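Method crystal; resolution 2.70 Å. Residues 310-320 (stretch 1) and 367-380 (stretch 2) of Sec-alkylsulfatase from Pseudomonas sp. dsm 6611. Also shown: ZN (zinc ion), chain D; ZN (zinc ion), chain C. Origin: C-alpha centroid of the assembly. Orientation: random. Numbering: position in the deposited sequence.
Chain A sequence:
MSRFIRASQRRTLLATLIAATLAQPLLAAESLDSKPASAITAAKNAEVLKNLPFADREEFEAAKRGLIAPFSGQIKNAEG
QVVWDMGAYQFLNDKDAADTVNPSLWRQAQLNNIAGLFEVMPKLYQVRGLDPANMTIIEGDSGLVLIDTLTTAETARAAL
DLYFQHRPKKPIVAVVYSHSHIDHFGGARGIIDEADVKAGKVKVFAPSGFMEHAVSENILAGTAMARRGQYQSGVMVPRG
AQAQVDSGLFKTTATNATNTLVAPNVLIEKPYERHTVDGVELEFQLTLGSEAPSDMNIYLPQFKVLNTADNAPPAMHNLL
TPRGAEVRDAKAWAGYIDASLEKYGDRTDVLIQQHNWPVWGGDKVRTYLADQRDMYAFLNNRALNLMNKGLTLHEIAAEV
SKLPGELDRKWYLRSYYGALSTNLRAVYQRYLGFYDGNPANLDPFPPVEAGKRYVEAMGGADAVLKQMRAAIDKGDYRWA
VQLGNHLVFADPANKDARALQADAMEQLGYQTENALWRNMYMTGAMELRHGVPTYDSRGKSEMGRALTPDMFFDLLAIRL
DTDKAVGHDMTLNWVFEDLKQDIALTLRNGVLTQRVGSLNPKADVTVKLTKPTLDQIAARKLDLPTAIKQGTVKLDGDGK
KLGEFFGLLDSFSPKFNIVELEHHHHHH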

# COMPACT_ATOMS: atom_id res chain seq x y z
N ASP A 310 13.30 -0.91 -16.92
CA ASP A 310 12.12 -0.01 -16.87
C ASP A 310 12.20 0.97 -15.68
O ASP A 310 11.17 1.58 -15.31
CB ASP A 310 10.83 -0.80 -16.73
CG ASP A 310 10.55 -1.81 -17.81
OD1 ASP A 310 11.39 -1.95 -18.73
OD2 ASP A 310 9.48 -2.47 -17.73
N ASN A 311 13.42 1.09 -15.08
CA ASN A 311 13.65 1.93 -13.92
C ASN A 311 13.63 3.43 -14.18
O ASN A 311 13.41 4.20 -13.23
CB ASN A 311 14.94 1.51 -13.23
CG ASN A 311 14.84 0.10 -12.77
OD1 ASN A 311 13.86 -0.30 -12.14
ND2 ASN A 311 15.81 -0.70 -13.17
N ALA A 312 13.87 3.85 -15.43
CA ALA A 312 13.88 5.26 -15.74
C ALA A 312 13.49 5.50 -17.19
O ALA A 312 14.30 5.98 -17.97
CB ALA A 312 15.25 5.86 -15.44
N PRO A 313 12.23 5.20 -17.58
CA PRO A 313 11.85 5.41 -18.98
C PRO A 313 11.49 6.87 -19.33
O PRO A 313 11.28 7.68 -18.42
CB PRO A 313 10.66 4.46 -19.14
CG PRO A 313 10.02 4.42 -17.81
CD PRO A 313 11.10 4.65 -16.80
N PRO A 314 11.38 7.22 -20.62
CA PRO A 314 11.07 8.61 -21.02
C PRO A 314 9.60 9.02 -20.90
O PRO A 314 9.01 9.54 -21.87
CB PRO A 314 11.55 8.70 -22.47
CG PRO A 314 12.13 7.41 -22.80
CD PRO A 314 11.65 6.40 -21.81
N ALA A 315 9.03 8.81 -19.70
CA ALA A 315 7.67 9.13 -19.25
C ALA A 315 7.63 8.81 -17.78
O ALA A 315 8.45 8.02 -17.30
CB ALA A 315 6.64 8.28 -19.98
N MET A 316 6.71 9.41 -17.04
CA MET A 316 6.53 9.12 -15.62
C MET A 316 5.98 7.71 -15.55
O MET A 316 5.10 7.38 -16.34
CB MET A 316 5.55 10.11 -14.97
CG MET A 316 5.49 9.96 -13.46
SD MET A 316 4.36 11.08 -12.64
CE MET A 316 5.46 12.43 -12.14
N HIS A 317 6.52 6.86 -14.66
CA HIS A 317 6.00 5.49 -14.53
C HIS A 317 4.93 5.46 -13.44
O HIS A 317 4.63 6.51 -12.82
CB HIS A 317 7.14 4.50 -14.25
CG HIS A 317 6.98 3.12 -14.85
ND1 HIS A 317 5.76 2.44 -14.82
CD2 HIS A 317 7.92 2.31 -15.40
CE1 HIS A 317 5.99 1.26 -15.37
NE2 HIS A 317 7.27 1.13 -15.73
N ASN A 318 4.33 4.29 -13.19
CA ASN A 318 3.28 4.20 -12.19
C ASN A 318 3.79 3.83 -10.81
O ASN A 318 4.64 2.95 -10.70
CB ASN A 318 2.24 3.16 -12.60
CG ASN A 318 1.31 3.59 -13.71
OD1 ASN A 318 0.52 4.57 -13.60
ND2 ASN A 318 1.31 2.78 -14.76
N LEU A 319 3.22 4.44 -9.77
CA LEU A 319 3.47 4.03 -8.39
C LEU A 319 2.31 3.07 -8.03
O LEU A 319 2.46 2.21 -7.16
CB LEU A 319 3.56 5.23 -7.42
CG LEU A 319 4.79 6.09 -7.60
CD1 LEU A 319 4.71 7.33 -6.73
CD2 LEU A 319 6.08 5.29 -7.36
N LEU A 320 1.18 3.22 -8.75
CA LEU A 320 -0.04 2.41 -8.66
C LEU A 320 -0.59 2.19 -10.06
O LEU A 320 -1.27 3.08 -10.60
CB LEU A 320 -1.13 3.06 -7.73
CG LEU A 320 -2.38 2.20 -7.47
CD1 LEU A 320 -2.10 1.13 -6.44
CD2 LEU A 320 -3.54 3.04 -6.99
N THR A 367 22.06 14.35 -16.88
CA THR A 367 20.93 15.24 -16.65
C THR A 367 19.65 14.37 -16.58
O THR A 367 18.82 14.60 -15.71
CB THR A 367 20.84 16.28 -17.79
OG1 THR A 367 21.97 17.13 -17.74
CG2 THR A 367 19.52 17.11 -17.79
N TYR A 368 19.50 13.39 -17.50
CA TYR A 368 18.34 12.52 -17.59
C TYR A 368 18.18 11.75 -16.28
O TYR A 368 17.15 11.89 -15.63
CB TYR A 368 18.46 11.63 -18.83
CG TYR A 368 17.33 10.66 -19.08
CD1 TYR A 368 17.29 9.42 -18.44
CD2 TYR A 368 16.37 10.91 -20.05
CE1 TYR A 368 16.28 8.50 -18.70
CE2 TYR A 368 15.34 10.00 -20.31
CZ TYR A 368 15.33 8.78 -19.65
OH TYR A 368 14.35 7.85 -19.92
N LEU A 369 19.24 11.07 -15.83
CA LEU A 369 19.25 10.34 -14.56
C LEU A 369 18.91 11.18 -13.36
O LEU A 369 18.05 10.80 -12.58
CB LEU A 369 20.58 9.61 -14.34
CG LEU A 369 20.77 8.38 -15.22
CD1 LEU A 369 22.08 7.71 -14.90
CD2 LEU A 369 19.58 7.44 -15.11
N ALA A 370 19.54 12.35 -13.23
CA ALA A 370 19.27 13.23 -12.12
C ALA A 370 17.85 13.74 -12.13
O ALA A 370 17.25 13.84 -11.07
CB ALA A 370 20.25 14.38 -12.14
N ASP A 371 17.27 14.01 -13.32
CA ASP A 371 15.86 14.47 -13.47
C ASP A 371 14.91 13.35 -13.02
O ASP A 371 13.98 13.62 -12.26
CB ASP A 371 15.56 14.88 -14.93
CG ASP A 371 16.18 16.19 -15.42
OD1 ASP A 371 16.81 16.89 -14.62
OD2 ASP A 371 16.00 16.52 -16.60
N GLN A 372 15.19 12.09 -13.46
CA GLN A 372 14.44 10.87 -13.13
C GLN A 372 14.43 10.68 -11.62
O GLN A 372 13.36 10.66 -11.02
CB GLN A 372 15.02 9.64 -13.85
CG GLN A 372 14.80 9.60 -15.38
CD GLN A 372 13.38 9.32 -15.84
OE1 GLN A 372 12.58 8.68 -15.16
NE2 GLN A 372 13.05 9.78 -17.04
N ARG A 373 15.63 10.64 -11.00
CA ARG A 373 15.83 10.55 -9.56
C ARG A 373 15.00 11.60 -8.85
O ARG A 373 14.15 11.25 -8.06
CB ARG A 373 17.33 10.73 -9.20
CG ARG A 373 17.56 10.95 -7.70
CD ARG A 373 18.82 11.72 -7.41
NE ARG A 373 18.72 13.13 -7.77
CZ ARG A 373 19.75 13.88 -8.13
NH1 ARG A 373 20.97 13.37 -8.17
NH2 ARG A 373 19.58 15.15 -8.46
N ASP A 374 15.21 12.87 -9.19
CA ASP A 374 14.47 14.01 -8.65
C ASP A 374 12.95 13.88 -8.78
O ASP A 374 12.26 14.30 -7.86
CB ASP A 374 14.94 15.33 -9.30
CG ASP A 374 16.31 15.83 -8.91
OD1 ASP A 374 16.90 15.29 -7.94
OD2 ASP A 374 16.79 16.79 -9.55
N MET A 375 12.43 13.32 -9.91
CA MET A 375 10.99 13.15 -10.15
C MET A 375 10.35 12.21 -9.14
O MET A 375 9.29 12.53 -8.60
CB MET A 375 10.71 12.71 -11.59
CG MET A 375 9.29 12.35 -11.86
SD MET A 375 8.92 11.75 -13.53
CE MET A 375 10.12 10.50 -13.77
N TYR A 376 11.03 11.09 -8.84
CA TYR A 376 10.53 10.13 -7.87
C TYR A 376 10.66 10.61 -6.45
O TYR A 376 9.69 10.48 -5.70
CB TYR A 376 11.08 8.71 -8.12
CG TYR A 376 10.57 8.13 -9.43
CD1 TYR A 376 9.22 7.82 -9.60
CD2 TYR A 376 11.41 8.00 -10.53
CE1 TYR A 376 8.72 7.39 -10.82
CE2 TYR A 376 10.92 7.54 -11.75
CZ TYR A 376 9.58 7.23 -11.89
OH TYR A 376 9.08 6.75 -13.08
N ALA A 377 11.81 11.24 -6.09
CA ALA A 377 12.00 11.77 -4.74
C ALA A 377 11.00 12.87 -4.48
O ALA A 377 10.46 12.94 -3.37
CB ALA A 377 13.41 12.28 -4.54
N PHE A 378 10.66 13.67 -5.52
CA PHE A 378 9.65 14.72 -5.39
C PHE A 378 8.28 14.12 -5.06
O PHE A 378 7.56 14.62 -4.19
CB PHE A 378 9.57 15.59 -6.66
CG PHE A 378 8.37 16.48 -6.73
CD1 PHE A 378 8.29 17.63 -5.95
CD2 PHE A 378 7.29 16.16 -7.56
CE1 PHE A 378 7.16 18.48 -6.01
CE2 PHE A 378 6.14 16.98 -7.59
CZ PHE A 378 6.09 18.14 -6.82
N LEU A 379 7.91 13.06 -5.76
CA LEU A 379 6.62 12.43 -5.54
C LEU A 379 6.48 12.01 -4.10
O LEU A 379 5.53 12.43 -3.45
CB LEU A 379 6.38 11.27 -6.52
CG LEU A 379 6.02 11.68 -7.93
CD1 LEU A 379 6.16 10.49 -8.88
CD2 LEU A 379 4.63 12.29 -8.00
N ASN A 380 7.48 11.30 -3.58
CA ASN A 380 7.51 10.85 -2.20
C ASN A 380 7.55 12.04 -1.21
O ASN A 380 6.64 12.19 -0.40
CB ASN A 380 8.73 9.94 -2.00
CG ASN A 380 8.77 9.29 -0.65
OD1 ASN A 380 8.12 8.27 -0.42
ND2 ASN A 380 9.52 9.89 0.26
ZN ZN D . 8.61 -3.66 -16.12
ZN ZN C . 8.50 -3.39 -19.41
O HOH W 1 10.42 7.45 -15.20
O HOH W 2 7.33 -3.97 -17.74

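A loop without regular secondary structure can be held against a helix by side chains that reach the loop's backbone groups, and this contact in a sec-alkylsulfatase is a compact example. The helix approaches with a recurring face, in which Y368, Q372, M375 and L379 all direct CA-to-CB toward the loop. Y368 comes first. Its OH lies 2.7 Å from A312 O, near the plane of the ring, while its CE1 packs 4.3 Å from A312 CB. Y368 OH also lies 3.1 Å from P314 N, but a proline nitrogen has no hydrogen to share, so that approach is packing alone. One turn on, Q372 NE2 donates a weak hydrogen bond to P313 O (3.1 Å, 129°), an oxygen that also accepts from A315 N (2.8 Å) within the loop. Water 1 lies 2.5 Å from Q372 OE1, 2.9 Å from A315 O and 2.6 Å from Y376 OH, linking helix and loop. M375 adds a further apolar contact, its SD 3.8 Å from M316 CE. Y376 starts sideways, yet its end comes nearer, and its OH accepts a hydrogen bond from H317 N (3.0 Å, 150°). L379 closes the contact: its CD1 lies 3.9 Å from M316 CE and 4.1 Å from L319 CD1. Polar and apolar contacts thus alternate along the helix, and the end at L379 is purely apolar.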